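Local coordinates for protein short chain dehydrogenase (PDB 6UH2) that probably acts as an NAD-dependent oxidoreductase of the short-chain dehydrogenase/reductase family on CH-OH groups, and binds NAD+ in a Rossmann-type fold, at residues B[116-121]-B[174-179]; B[145-150]-B[181-186]; B[199-204]-B[235-240]. One frame throughout, in Å; residues are numbered along the deposited sequence.

Interaction 1 of 3, residues B[116-121]-B[174-179]; sequences EVVHVN and AMTKAG. With NAD (nicotinamide-adenine-dinucleotide), chain D.
The side-chain amide of N121 is the flat group here. T176 and I100 meet its two polar ends, and K177 lies over one face. ND2 of N121 reaches OG1 of T176 at 3.0 Å, using the N-H on the CB side. The bond is fairly straight at 163°, and OG1 lies close to the amide plane. At the other end, OD1 accepts from the backbone N of I100. CE of K177 sits above ND2 of N121, 4.0 Å away. These contacts fix the rotation of a buried amide.

T176 also uses OG1 toward V172 O, one turn back in its own helix. With OG1 of T176 between the backbone N and the carbonyl carbon (chi1 60°), CG2 is anti to that carbon and packs on V118 CG2 at 3.9 Å.

K177 stretches past the amide to the NAD ribose. NZ of K177 bonds O3D of NAD at 2.9 Å and, weakly, O2D. K177 and Y173 fit the YxxxK motif of the short-chain dehydrogenases, and both bind NAD. V120 CG1 lies over one face of the adenine, near N7A.

The segments belong to helices 111-139 and 171-191, which run side by side. The segment axes come within 9.7 Å, at 18°. K177 NZ also bonds F148 O, which ties the pair to strand 144-148.

Interaction 2 of 3, residues B[145-150]-B[181-186]; sequences ILNFGS and IHFTKY. With NAD (nicotinamide-adenine-dinucleotide), chain D.
N147 lays its side chain past that of T184, the two sliding by in opposite directions. ND2 of N147 donates to OG1 of T184 at 3.0 Å. The bond is straight, 179°, and OG1 lies in the amide plane. The N-H used is the one on the CB side. T184 holds OG1 anti to its carbonyl carbon (chi1 -61°), which places the hydroxyl beside its own backbone N. From there OG1 also bonds I180 O, one turn back in the helix. The ring of F183 approaches the same amide obliquely, with CD2 4.1 Å from ND2 of N147.

Just past the end of the strand comes G149, still linked by its N to I201 O of the next strand. CA of G149 comes to 4.4 Å from CG1 of I181. With no side chain on G149, the two backbones lie close, 5.9 Å between the CA atoms of G149 and I181. CD1 of I181 then touches the backbone O of S150 at 4.3 Å.

This is strand 144-148 packed against helix 171-191, at the C-terminal end of a strand where Rossmann folds bind the cofactor. F148, G149 and S150 line the NAD pocket. G149 O is 3.5 Å from C6N of NAD, at the edge of the nicotinamide ring. S150 OG approaches C5N from off the ring plane, and it is held by Y152 N.

The polar groups are buried but paired. OD1 of N147 bonds ND2 of N96 on the neighbouring strand. The bonds therefore run in series from N96 through N147 and T184 to the backbone of I180. Both ends of the N147 amide are engaged, which fixes its rotation. One straight hydrogen bond is the directional link between strand and helix; the rest are looser contacts of F183 and I181.

Interaction 3 of 3, residues B[199-204]-B[235-240]; sequences NCISPG and GGVFFL. With NAD (nicotinamide-adenine-dinucleotide), chain D.
Strand 197-203 carries P203 at its end into the nicotinamide side of the NAD pocket, with G204 just after it. Further back, I201 and N199 rest on V237 and L240 of helix 231-240. I201 enters the helix surface with its longer branch. With chi2 extended (-179°), CD1 of I201 stands out from the strand and meets the helix backbone. CD1 of I201 lies 3.4 Å from N of V237 and packs on CG2 of the same valine at 3.6 Å. G236 has no side chain, and CD1 of I201 meets its carbonyl carbon directly. One turn on, L240 divides its two methyls. CD1 of L240 packs on CG1 of I201 at 3.6 Å, while CD2 turns to the N199 side chain, 4.1 Å from CB.

The axes of 199-203 and 235-240 run antiparallel (174°), 9.5 Å apart at closest. This is the usual layering of a Rossmann fold, a parallel sheet with helices on both faces. I201 points to helix 231-240. C200 points away from it, and its side chain touches I181 and T184 of helix 171-191.

A water bridges the polar edge. It accepts from ND2 of N199 at 2.9 Å and donates to O of L240. The amide of N199 has further partners: OD1 takes Q251 N, and ND2 also bonds V248 O. This buried side chain is thus gripped at both ends.

At the far end of the strand P203 and G204 meet the cofactor. The P203 ring lies over one face of the nicotinamide, with CD 3.7 Å from C6N of NAD. The carbonyl O of P203 is 3.3 Å from C5N of NAD, and G204 O comes near C4N. On the helix, the ring of F239 stacks on F239 of the second subunit, which puts this helix at the dimer interface.

How the interactions relate
Interactions 1 and 2 share helix 171-191. Their segments alternate along the chain, and their centres are about 11 Å apart. Interaction 3 follows both in sequence. Its centre is about 10 Å from that of interaction 2 and about 19 Å from that of interaction 1. Strands 144-148 and 197-203 are neighbours in the parallel sheet, joined by backbone bonds such as N147 N to N199 O, 2.9 Å. Helices 111-139 and 171-191 cover one face, and helix 231-240 covers the other. Interactions 1 and 3 do not touch, but all three reach NAD. K177, S150 and P203 thus come from different contacts to one nicotinamide riboside site.

Interaction 1 of 3, residues B[116-121]-B[174-179]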
loop_
_atom_site.group_PDB
_atom_site.type_symbol
_atom_site.label_atom_id
_atom_site.label_comp_id
_atom_site.label_asym_id
_atom_site.label_seq_id
_atom_site.Cartn_x
_atom_site.Cartn_y
_atom_site.Cartn_z
ATOM N N GLU B 116 -29.705 -0.089 -8.069
ATOM C CA GLU B 116 -29.358 -0.852 -6.872
ATOM C C GLU B 116 -27.850 -0.882 -6.663
ATOM O O GLU B 116 -27.371 -0.739 -5.532
ATOM C CB GLU B 116 -29.915 -2.273 -6.967
ATOM C CG GLU B 116 -30.009 -2.981 -5.625
ATOM C CD GLU B 116 -30.707 -2.128 -4.573
ATOM O OE1 GLU B 116 -30.048 -1.739 -3.582
ATOM O OE2 GLU B 116 -31.907 -1.829 -4.750
ATOM N N VAL B 117 -27.083 -1.039 -7.743
ATOM C CA VAL B 117 -25.626 -1.057 -7.618
ATOM C C VAL B 117 -25.114 0.315 -7.193
ATOM O O VAL B 117 -24.213 0.425 -6.347
ATOM C CB VAL B 117 -24.981 -1.523 -8.938
ATOM C CG1 VAL B 117 -23.447 -1.420 -8.856
ATOM C CG2 VAL B 117 -25.415 -2.959 -9.274
ATOM N N VAL B 118 -25.668 1.380 -7.783
ATOM C CA VAL B 118 -25.302 2.740 -7.380
ATOM C C VAL B 118 -25.578 2.952 -5.892
ATOM O O VAL B 118 -24.734 3.469 -5.150
ATOM C CB VAL B 118 -26.051 3.765 -8.252
ATOM C CG1 VAL B 118 -25.916 5.169 -7.661
ATOM C CG2 VAL B 118 -25.542 3.704 -9.707
ATOM N N HIS B 119 -26.768 2.556 -5.433
ATOM C CA HIS B 119 -27.148 2.849 -4.053
ATOM C C HIS B 119 -26.234 2.156 -3.051
ATOM O O HIS B 119 -25.799 2.777 -2.077
ATOM C CB HIS B 119 -28.610 2.487 -3.832
ATOM C CG HIS B 119 -29.528 3.362 -4.615
ATOM N ND1 HIS B 119 -30.825 3.019 -4.921
ATOM C CD2 HIS B 119 -29.306 4.561 -5.200
ATOM C CE1 HIS B 119 -31.369 3.980 -5.646
ATOM N NE2 HIS B 119 -30.463 4.925 -5.834
ATOM N N VAL B 120 -25.899 0.886 -3.278
ATOM C CA VAL B 120 -25.019 0.200 -2.331
ATOM C C VAL B 120 -23.602 0.752 -2.433
ATOM O O VAL B 120 -22.985 1.114 -1.422
ATOM C CB VAL B 120 -25.055 -1.326 -2.558
ATOM C CG1 VAL B 120 -24.024 -2.031 -1.682
ATOM C CG2 VAL B 120 -26.448 -1.868 -2.256
ATOM N N ASN B 121 -23.076 0.855 -3.661
ATOM C CA ASN B 121 -21.668 1.196 -3.842
ATOM C C ASN B 121 -21.414 2.686 -3.610
ATOM O O ASN B 121 -20.530 3.051 -2.827
ATOM C CB ASN B 121 -21.191 0.770 -5.241
ATOM C CG ASN B 121 -21.215 -0.752 -5.447
ATOM O OD1 ASN B 121 -21.682 -1.518 -4.589
ATOM N ND2 ASN B 121 -20.719 -1.193 -6.605
ATOM N N ALA B 174 -18.106 -0.667 -13.064
ATOM C CA ALA B 174 -16.976 0.181 -13.435
ATOM C C ALA B 174 -17.231 1.628 -13.037
ATOM O O ALA B 174 -16.358 2.294 -12.471
ATOM C CB ALA B 174 -16.715 0.081 -14.940
ATOM N N MET B 175 -18.436 2.127 -13.322
ATOM C CA MET B 175 -18.786 3.498 -12.956
ATOM C C MET B 175 -18.648 3.723 -11.456
ATOM O O MET B 175 -18.017 4.693 -11.017
ATOM C CB MET B 175 -20.218 3.799 -13.390
ATOM C CG MET B 175 -20.405 4.154 -14.858
ATOM S SD MET B 175 -22.184 4.298 -15.152
ATOM C CE MET B 175 -22.257 5.629 -16.362
ATOM N N THR B 176 -19.266 2.858 -10.648
ATOM C CA THR B 176 -19.311 3.153 -9.215
ATOM C C THR B 176 -17.971 2.906 -8.531
ATOM O O THR B 176 -17.648 3.592 -7.553
ATOM C CB THR B 176 -20.407 2.347 -8.500
ATOM O OG1 THR B 176 -20.166 0.944 -8.646
ATOM C CG2 THR B 176 -21.801 2.702 -9.067
ATOM N N LYS B 177 -17.175 1.952 -9.012
ATOM C CA LYS B 177 -15.882 1.719 -8.371
ATOM C C LYS B 177 -14.886 2.815 -8.729
ATOM O O LYS B 177 -14.099 3.245 -7.875
ATOM C CB LYS B 177 -15.347 0.336 -8.746
ATOM C CG LYS B 177 -16.128 -0.802 -8.088
ATOM C CD LYS B 177 -16.106 -0.664 -6.552
ATOM C CE LYS B 177 -16.797 -1.831 -5.873
ATOM N NZ LYS B 177 -16.633 -1.795 -4.381
ATOM N N ALA B 178 -14.903 3.289 -9.981
ATOM C CA ALA B 178 -14.160 4.508 -10.306
ATOM C C ALA B 178 -14.618 5.679 -9.448
ATOM O O ALA B 178 -13.798 6.506 -9.016
ATOM C CB ALA B 178 -14.334 4.867 -11.782
ATOM N N GLY B 179 -15.928 5.773 -9.209
ATOM C CA GLY B 179 -16.453 6.854 -8.385
ATOM C C GLY B 179 -15.979 6.778 -6.943
ATOM O O GLY B 179 -15.751 7.810 -6.305
HETATM P PA NAD D . -19.691 -10.351 -0.980
HETATM O O1A NAD D . -20.833 -10.374 -2.027
HETATM O O2A NAD D . -19.130 -11.665 -0.433
HETATM O O5B NAD D . -20.085 -9.398 0.294
HETATM C C5B NAD D . -20.724 -8.142 0.167
HETATM C C4B NAD D . -21.399 -7.946 1.497
HETATM O O4B NAD D . -22.045 -6.623 1.383
HETATM C C3B NAD D . -22.504 -8.976 1.783
HETATM O O3B NAD D . -22.386 -9.488 3.133
HETATM C C2B NAD D . -23.787 -8.139 1.679
HETATM O O2B NAD D . -24.824 -8.625 2.543
HETATM C C1B NAD D . -23.293 -6.713 2.020
HETATM N N9A NAD D . -24.306 -5.782 1.533
HETATM C C8A NAD D . -25.042 -5.841 0.351
HETATM N N7A NAD D . -25.909 -4.867 0.282
HETATM C C5A NAD D . -25.762 -4.149 1.468
HETATM C C6A NAD D . -26.407 -3.034 1.992
HETATM N N6A NAD D . -27.393 -2.395 1.331
HETATM N N1A NAD D . -26.009 -2.576 3.189
HETATM C C2A NAD D . -25.033 -3.196 3.856
HETATM N N3A NAD D . -24.369 -4.278 3.441
HETATM C C4A NAD D . -24.768 -4.717 2.238
HETATM O O3 NAD D . -18.461 -9.467 -1.551
HETATM P PN NAD D . -16.860 -9.558 -1.380
HETATM O O1N NAD D . -16.227 -10.362 -2.544
HETATM O O2N NAD D . -16.572 -9.839 0.098
HETATM O O5D NAD D . -16.571 -7.952 -1.775
HETATM C C5D NAD D . -16.337 -7.028 -0.734
HETATM C C4D NAD D . -15.896 -5.727 -1.400
HETATM O O4D NAD D . -14.750 -5.947 -2.315
HETATM C C3D NAD D . -17.002 -5.202 -2.315
HETATM O O3D NAD D . -17.002 -3.769 -2.333
HETATM C C2D NAD D . -16.610 -5.665 -3.751
HETATM O O2D NAD D . -17.094 -4.813 -4.777
HETATM C C1D NAD D . -15.063 -5.558 -3.626
HETATM N N1N NAD D . -14.309 -6.476 -4.551
HETATM C C2N NAD D . -14.525 -7.820 -4.544
HETATM C C3N NAD D . -13.812 -8.613 -5.408
HETATM C C7N NAD D . -14.060 -10.083 -5.397
HETATM O O7N NAD D . -13.567 -10.757 -6.288
HETATM N N7N NAD D . -14.808 -10.605 -4.400
HETATM C C4N NAD D . -12.877 -8.012 -6.268
HETATM C C5N NAD D . -12.687 -6.662 -6.256
HETATM C C6N NAD D . -13.425 -5.886 -5.366
#

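Interaction 2 of 3, residues B[145-150]-B[181-186]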
loop_
_atom_site.group_PDB
_atom_site.type_symbol
_atom_site.label_atom_id
_atom_site.label_comp_id
_atom_site.label_asym_id
_atom_site.label_seq_id
_atom_site.Cartn_x
_atom_site.Cartn_y
_atom_site.Cartn_z
ATOM N N ILE B 145 -10.713 6.314 7.395
ATOM C CA ILE B 145 -11.684 5.670 6.514
ATOM C C ILE B 145 -10.929 4.834 5.488
ATOM O O ILE B 145 -9.903 5.267 4.944
ATOM C CB ILE B 145 -12.589 6.713 5.825
ATOM C CG1 ILE B 145 -13.381 7.510 6.876
ATOM C CG2 ILE B 145 -13.514 6.060 4.805
ATOM C CD1 ILE B 145 -14.247 8.641 6.280
ATOM N N LEU B 146 -11.436 3.636 5.218
ATOM C CA LEU B 146 -10.876 2.788 4.166
ATOM C C LEU B 146 -12.014 2.337 3.268
ATOM O O LEU B 146 -12.939 1.667 3.735
ATOM C CB LEU B 146 -10.134 1.574 4.741
ATOM C CG LEU B 146 -9.572 0.622 3.671
ATOM C CD1 LEU B 146 -8.512 1.330 2.804
ATOM C CD2 LEU B 146 -9.008 -0.670 4.299
ATOM N N ASN B 147 -11.945 2.714 1.993
ATOM C CA ASN B 147 -12.951 2.359 1.003
ATOM C C ASN B 147 -12.486 1.157 0.189
ATOM O O ASN B 147 -11.314 0.767 0.219
ATOM C CB ASN B 147 -13.243 3.560 0.089
ATOM C CG ASN B 147 -13.831 4.722 0.849
ATOM O OD1 ASN B 147 -14.594 4.525 1.796
ATOM N ND2 ASN B 147 -13.469 5.940 0.459
ATOM N N PHE B 148 -13.421 0.563 -0.547
ATOM C CA PHE B 148 -13.119 -0.604 -1.368
ATOM C C PHE B 148 -13.454 -0.292 -2.820
ATOM O O PHE B 148 -14.618 -0.054 -3.164
ATOM C CB PHE B 148 -13.842 -1.855 -0.852
ATOM C CG PHE B 148 -12.981 -2.680 0.063
ATOM C CD1 PHE B 148 -12.744 -2.264 1.366
ATOM C CD2 PHE B 148 -12.345 -3.827 -0.401
ATOM C CE1 PHE B 148 -11.906 -3.004 2.208
ATOM C CE2 PHE B 148 -11.512 -4.560 0.427
ATOM C CZ PHE B 148 -11.290 -4.150 1.735
ATOM N N GLY B 149 -12.412 -0.236 -3.653
ATOM C CA GLY B 149 -12.580 -0.130 -5.084
ATOM C C GLY B 149 -12.609 -1.507 -5.711
ATOM O O GLY B 149 -13.240 -2.432 -5.180
ATOM N N SER B 150 -11.907 -1.645 -6.834
ATOM C CA SER B 150 -11.778 -2.879 -7.592
ATOM C C SER B 150 -10.793 -2.626 -8.719
ATOM O O SER B 150 -10.672 -1.494 -9.208
ATOM C CB SER B 150 -13.126 -3.337 -8.178
ATOM O OG SER B 150 -12.914 -4.393 -9.107
ATOM N N ILE B 181 -13.113 5.293 -5.919
ATOM C CA ILE B 181 -11.699 5.658 -5.937
ATOM C C ILE B 181 -11.542 7.176 -5.945
ATOM O O ILE B 181 -10.690 7.730 -5.237
ATOM C CB ILE B 181 -11.004 4.988 -7.133
ATOM C CG1 ILE B 181 -10.933 3.470 -6.908
ATOM C CG2 ILE B 181 -9.608 5.556 -7.341
ATOM C CD1 ILE B 181 -10.531 2.686 -8.160
ATOM N N HIS B 182 -12.370 7.879 -6.718
ATOM C CA HIS B 182 -12.189 9.327 -6.788
ATOM C C HIS B 182 -12.792 10.009 -5.567
ATOM O O HIS B 182 -12.276 11.038 -5.120
ATOM C CB HIS B 182 -12.789 9.886 -8.087
ATOM C CG HIS B 182 -12.160 11.172 -8.526
ATOM N ND1 HIS B 182 -10.798 11.323 -8.656
ATOM C CD2 HIS B 182 -12.705 12.369 -8.859
ATOM C CE1 HIS B 182 -10.526 12.560 -9.040
ATOM N NE2 HIS B 182 -11.666 13.214 -9.178
ATOM N N PHE B 183 -13.859 9.436 -5.005
ATOM C CA PHE B 183 -14.396 9.930 -3.732
ATOM C C PHE B 183 -13.353 9.844 -2.624
ATOM O O PHE B 183 -13.277 10.720 -1.754
ATOM C CB PHE B 183 -15.635 9.121 -3.345
ATOM C CG PHE B 183 -16.228 9.511 -2.019
ATOM C CD1 PHE B 183 -16.825 10.752 -1.853
ATOM C CD2 PHE B 183 -16.193 8.641 -0.942
ATOM C CE1 PHE B 183 -17.368 11.131 -0.620
ATOM C CE2 PHE B 183 -16.748 9.001 0.284
ATOM C CZ PHE B 183 -17.339 10.240 0.445
ATOM N N THR B 184 -12.547 8.787 -2.644
ATOM C CA THR B 184 -11.465 8.639 -1.677
ATOM C C THR B 184 -10.515 9.827 -1.726
ATOM O O THR B 184 -10.136 10.381 -0.683
ATOM C CB THR B 184 -10.718 7.345 -1.964
ATOM O OG1 THR B 184 -11.617 6.239 -1.830
ATOM C CG2 THR B 184 -9.545 7.180 -1.018
ATOM N N LYS B 185 -10.104 10.219 -2.936
ATOM C CA LYS B 185 -9.247 11.393 -3.089
ATOM C C LYS B 185 -9.967 12.656 -2.649
ATOM O O LYS B 185 -9.379 13.518 -1.986
ATOM C CB LYS B 185 -8.791 11.536 -4.547
ATOM C CG LYS B 185 -8.065 10.309 -5.112
ATOM C CD LYS B 185 -7.687 10.530 -6.584
ATOM C CE LYS B 185 -6.660 9.517 -7.069
ATOM N NZ LYS B 185 -7.150 8.135 -6.912
ATOM N N TYR B 186 -11.239 12.796 -3.025
ATOM C CA TYR B 186 -11.985 13.994 -2.654
ATOM C C TYR B 186 -12.068 14.149 -1.141
ATOM O O TYR B 186 -11.783 15.227 -0.590
ATOM C CB TYR B 186 -13.389 13.936 -3.240
ATOM C CG TYR B 186 -14.221 15.163 -2.923
ATOM C CD1 TYR B 186 -14.937 15.258 -1.719
ATOM C CD2 TYR B 186 -14.295 16.221 -3.819
ATOM C CE1 TYR B 186 -15.709 16.378 -1.428
ATOM C CE2 TYR B 186 -15.074 17.345 -3.542
ATOM C CZ TYR B 186 -15.775 17.417 -2.346
ATOM O OH TYR B 186 -16.541 18.528 -2.065
HETATM P PA NAD D . -19.691 -10.351 -0.980
HETATM O O1A NAD D . -20.833 -10.374 -2.027
HETATM O O2A NAD D . -19.130 -11.665 -0.433
HETATM O O5B NAD D . -20.085 -9.398 0.294
HETATM C C5B NAD D . -20.724 -8.142 0.167
HETATM C C4B NAD D . -21.399 -7.946 1.497
HETATM O O4B NAD D . -22.045 -6.623 1.383
HETATM C C3B NAD D . -22.504 -8.976 1.783
HETATM O O3B NAD D . -22.386 -9.488 3.133
HETATM C C2B NAD D . -23.787 -8.139 1.679
HETATM O O2B NAD D . -24.824 -8.625 2.543
HETATM C C1B NAD D . -23.293 -6.713 2.020
HETATM N N9A NAD D . -24.306 -5.782 1.533
HETATM C C8A NAD D . -25.042 -5.841 0.351
HETATM N N7A NAD D . -25.909 -4.867 0.282
HETATM C C5A NAD D . -25.762 -4.149 1.468
HETATM C C6A NAD D . -26.407 -3.034 1.992
HETATM N N6A NAD D . -27.393 -2.395 1.331
HETATM N N1A NAD D . -26.009 -2.576 3.189
HETATM C C2A NAD D . -25.033 -3.196 3.856
HETATM N N3A NAD D . -24.369 -4.278 3.441
HETATM C C4A NAD D . -24.768 -4.717 2.238
HETATM O O3 NAD D . -18.461 -9.467 -1.551
HETATM P PN NAD D . -16.860 -9.558 -1.380
HETATM O O1N NAD D . -16.227 -10.362 -2.544
HETATM O O2N NAD D . -16.572 -9.839 0.098
HETATM O O5D NAD D . -16.571 -7.952 -1.775
HETATM C C5D NAD D . -16.337 -7.028 -0.734
HETATM C C4D NAD D . -15.896 -5.727 -1.400
HETATM O O4D NAD D . -14.750 -5.947 -2.315
HETATM C C3D NAD D . -17.002 -5.202 -2.315
HETATM O O3D NAD D . -17.002 -3.769 -2.333
HETATM C C2D NAD D . -16.610 -5.665 -3.751
HETATM O O2D NAD D . -17.094 -4.813 -4.777
HETATM C C1D NAD D . -15.063 -5.558 -3.626
HETATM N N1N NAD D . -14.309 -6.476 -4.551
HETATM C C2N NAD D . -14.525 -7.820 -4.544
HETATM C C3N NAD D . -13.812 -8.613 -5.408
HETATM C C7N NAD D . -14.060 -10.083 -5.397
HETATM O O7N NAD D . -13.567 -10.757 -6.288
HETATM N N7N NAD D . -14.808 -10.605 -4.400
HETATM C C4N NAD D . -12.877 -8.012 -6.268
HETATM C C5N NAD D . -12.687 -6.662 -6.256
HETATM C C6N NAD D . -13.425 -5.886 -5.366
#

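Interaction 3 of 3, residues B[199-204]-B[235-240]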
loop_
_atom_site.group_PDB
_atom_site.type_symbol
_atom_site.label_atom_id
_atom_site.label_comp_id
_atom_site.label_asym_id
_atom_site.label_seq_id
_atom_site.Cartn_x
_atom_site.Cartn_y
_atom_site.Cartn_z
ATOM N N ASN B 199 -8.328 6.407 2.526
ATOM C CA ASN B 199 -7.632 5.648 1.492
ATOM C C ASN B 199 -8.567 4.573 0.949
ATOM O O ASN B 199 -9.692 4.392 1.426
ATOM C CB ASN B 199 -6.323 5.025 2.018
ATOM C CG ASN B 199 -5.317 6.072 2.438
ATOM O OD1 ASN B 199 -4.725 6.750 1.596
ATOM N ND2 ASN B 199 -5.111 6.213 3.752
ATOM N N CYS B 200 -8.097 3.877 -0.083
ATOM C CA CYS B 200 -8.908 2.897 -0.788
ATOM C C CYS B 200 -8.056 1.674 -1.096
ATOM O O CYS B 200 -6.869 1.806 -1.414
ATOM C CB CYS B 200 -9.469 3.492 -2.094
ATOM S SG CYS B 200 -10.724 2.489 -2.902
ATOM N N ILE B 201 -8.657 0.488 -1.021
ATOM C CA ILE B 201 -8.014 -0.733 -1.497
ATOM C C ILE B 201 -8.831 -1.273 -2.658
ATOM O O ILE B 201 -10.060 -1.386 -2.559
ATOM C CB ILE B 201 -7.859 -1.791 -0.388
ATOM C CG1 ILE B 201 -6.680 -1.418 0.507
ATOM C CG2 ILE B 201 -7.588 -3.176 -0.993
ATOM C CD1 ILE B 201 -6.408 -2.417 1.632
ATOM N N SER B 202 -8.150 -1.591 -3.761
ATOM C CA SER B 202 -8.811 -2.168 -4.930
ATOM C C SER B 202 -8.333 -3.604 -5.117
ATOM O O SER B 202 -7.247 -3.835 -5.677
ATOM C CB SER B 202 -8.536 -1.335 -6.185
ATOM O OG SER B 202 -9.180 -0.074 -6.108
ATOM N N PRO B 203 -9.095 -4.591 -4.662
ATOM C CA PRO B 203 -8.683 -5.991 -4.840
ATOM C C PRO B 203 -8.772 -6.421 -6.294
ATOM O O PRO B 203 -9.603 -5.938 -7.062
ATOM C CB PRO B 203 -9.696 -6.775 -3.988
ATOM C CG PRO B 203 -10.317 -5.757 -3.067
ATOM C CD PRO B 203 -10.316 -4.465 -3.848
ATOM N N GLY B 204 -7.891 -7.339 -6.665
ATOM C CA GLY B 204 -8.109 -8.157 -7.831
ATOM C C GLY B 204 -9.166 -9.212 -7.540
ATOM O O GLY B 204 -9.747 -9.281 -6.455
ATOM N N GLY B 235 -2.991 -7.487 5.033
ATOM C CA GLY B 235 -1.802 -6.680 5.266
ATOM C C GLY B 235 -1.999 -5.229 4.867
ATOM O O GLY B 235 -1.722 -4.316 5.649
ATOM N N GLY B 236 -2.510 -5.002 3.654
ATOM C CA GLY B 236 -2.758 -3.639 3.203
ATOM C C GLY B 236 -3.864 -2.944 3.983
ATOM O O GLY B 236 -3.788 -1.736 4.243
ATOM N N VAL B 237 -4.913 -3.686 4.354
ATOM C CA VAL B 237 -5.945 -3.127 5.234
ATOM C C VAL B 237 -5.321 -2.654 6.544
ATOM O O VAL B 237 -5.556 -1.525 6.990
ATOM C CB VAL B 237 -7.065 -4.157 5.479
ATOM C CG1 VAL B 237 -8.012 -3.680 6.599
ATOM C CG2 VAL B 237 -7.860 -4.419 4.179
ATOM N N PHE B 238 -4.507 -3.511 7.175
ATOM C CA PHE B 238 -3.842 -3.123 8.418
ATOM C C PHE B 238 -2.883 -1.960 8.187
ATOM O O PHE B 238 -2.824 -1.021 8.993
ATOM C CB PHE B 238 -3.084 -4.317 9.018
ATOM C CG PHE B 238 -3.953 -5.278 9.810
ATOM C CD1 PHE B 238 -5.338 -5.142 9.840
ATOM C CD2 PHE B 238 -3.373 -6.311 10.533
ATOM C CE1 PHE B 238 -6.125 -6.027 10.572
ATOM C CE2 PHE B 238 -4.157 -7.200 11.284
ATOM C CZ PHE B 238 -5.537 -7.054 11.293
ATOM N N PHE B 239 -2.119 -2.007 7.095
ATOM C CA PHE B 239 -1.204 -0.910 6.788
ATOM C C PHE B 239 -1.939 0.425 6.732
ATOM O O PHE B 239 -1.536 1.402 7.382
ATOM C CB PHE B 239 -0.487 -1.185 5.466
ATOM C CG PHE B 239 0.354 -0.035 4.983
ATOM C CD1 PHE B 239 1.453 0.383 5.711
ATOM C CD2 PHE B 239 0.038 0.629 3.798
ATOM C CE1 PHE B 239 2.243 1.446 5.270
ATOM C CE2 PHE B 239 0.823 1.690 3.346
ATOM C CZ PHE B 239 1.924 2.096 4.085
ATOM N N LEU B 240 -3.029 0.488 5.968
ATOM C CA LEU B 240 -3.708 1.762 5.736
ATOM C C LEU B 240 -4.591 2.197 6.903
ATOM O O LEU B 240 -5.110 3.319 6.888
ATOM C CB LEU B 240 -4.557 1.692 4.458
ATOM C CG LEU B 240 -3.780 1.530 3.136
ATOM C CD1 LEU B 240 -4.716 1.284 1.941
ATOM C CD2 LEU B 240 -2.948 2.786 2.886
HETATM P PA NAD D . -19.691 -10.351 -0.980
HETATM O O1A NAD D . -20.833 -10.374 -2.027
HETATM O O2A NAD D . -19.130 -11.665 -0.433
HETATM O O5B NAD D . -20.085 -9.398 0.294
HETATM C C5B NAD D . -20.724 -8.142 0.167
HETATM C C4B NAD D . -21.399 -7.946 1.497
HETATM O O4B NAD D . -22.045 -6.623 1.383
HETATM C C3B NAD D . -22.504 -8.976 1.783
HETATM O O3B NAD D . -22.386 -9.488 3.133
HETATM C C2B NAD D . -23.787 -8.139 1.679
HETATM O O2B NAD D . -24.824 -8.625 2.543
HETATM C C1B NAD D . -23.293 -6.713 2.020
HETATM N N9A NAD D . -24.306 -5.782 1.533
HETATM C C8A NAD D . -25.042 -5.841 0.351
HETATM N N7A NAD D . -25.909 -4.867 0.282
HETATM C C5A NAD D . -25.762 -4.149 1.468
HETATM C C6A NAD D . -26.407 -3.034 1.992
HETATM N N6A NAD D . -27.393 -2.395 1.331
HETATM N N1A NAD D . -26.009 -2.576 3.189
HETATM C C2A NAD D . -25.033 -3.196 3.856
HETATM N N3A NAD D . -24.369 -4.278 3.441
HETATM C C4A NAD D . -24.768 -4.717 2.238
HETATM O O3 NAD D . -18.461 -9.467 -1.551
HETATM P PN NAD D . -16.860 -9.558 -1.380
HETATM O O1N NAD D . -16.227 -10.362 -2.544
HETATM O O2N NAD D . -16.572 -9.839 0.098
HETATM O O5D NAD D . -16.571 -7.952 -1.775
HETATM C C5D NAD D . -16.337 -7.028 -0.734
HETATM C C4D NAD D . -15.896 -5.727 -1.400
HETATM O O4D NAD D . -14.750 -5.947 -2.315
HETATM C C3D NAD D . -17.002 -5.202 -2.315
HETATM O O3D NAD D . -17.002 -3.769 -2.333
HETATM C C2D NAD D . -16.610 -5.665 -3.751
HETATM O O2D NAD D . -17.094 -4.813 -4.777
HETATM C C1D NAD D . -15.063 -5.558 -3.626
HETATM N N1N NAD D . -14.309 -6.476 -4.551
HETATM C C2N NAD D . -14.525 -7.820 -4.544
HETATM C C3N NAD D . -13.812 -8.613 -5.408
HETATM C C7N NAD D . -14.060 -10.083 -5.397
HETATM O O7N NAD D . -13.567 -10.757 -6.288
HETATM N N7N NAD D . -14.808 -10.605 -4.400
HETATM C C4N NAD D . -12.877 -8.012 -6.268
HETATM C C5N NAD D . -12.687 -6.662 -6.256
HETATM C C6N NAD D . -13.425 -5.886 -5.366
HETATM O O HOH W 1 -7.004 4.492 5.094
#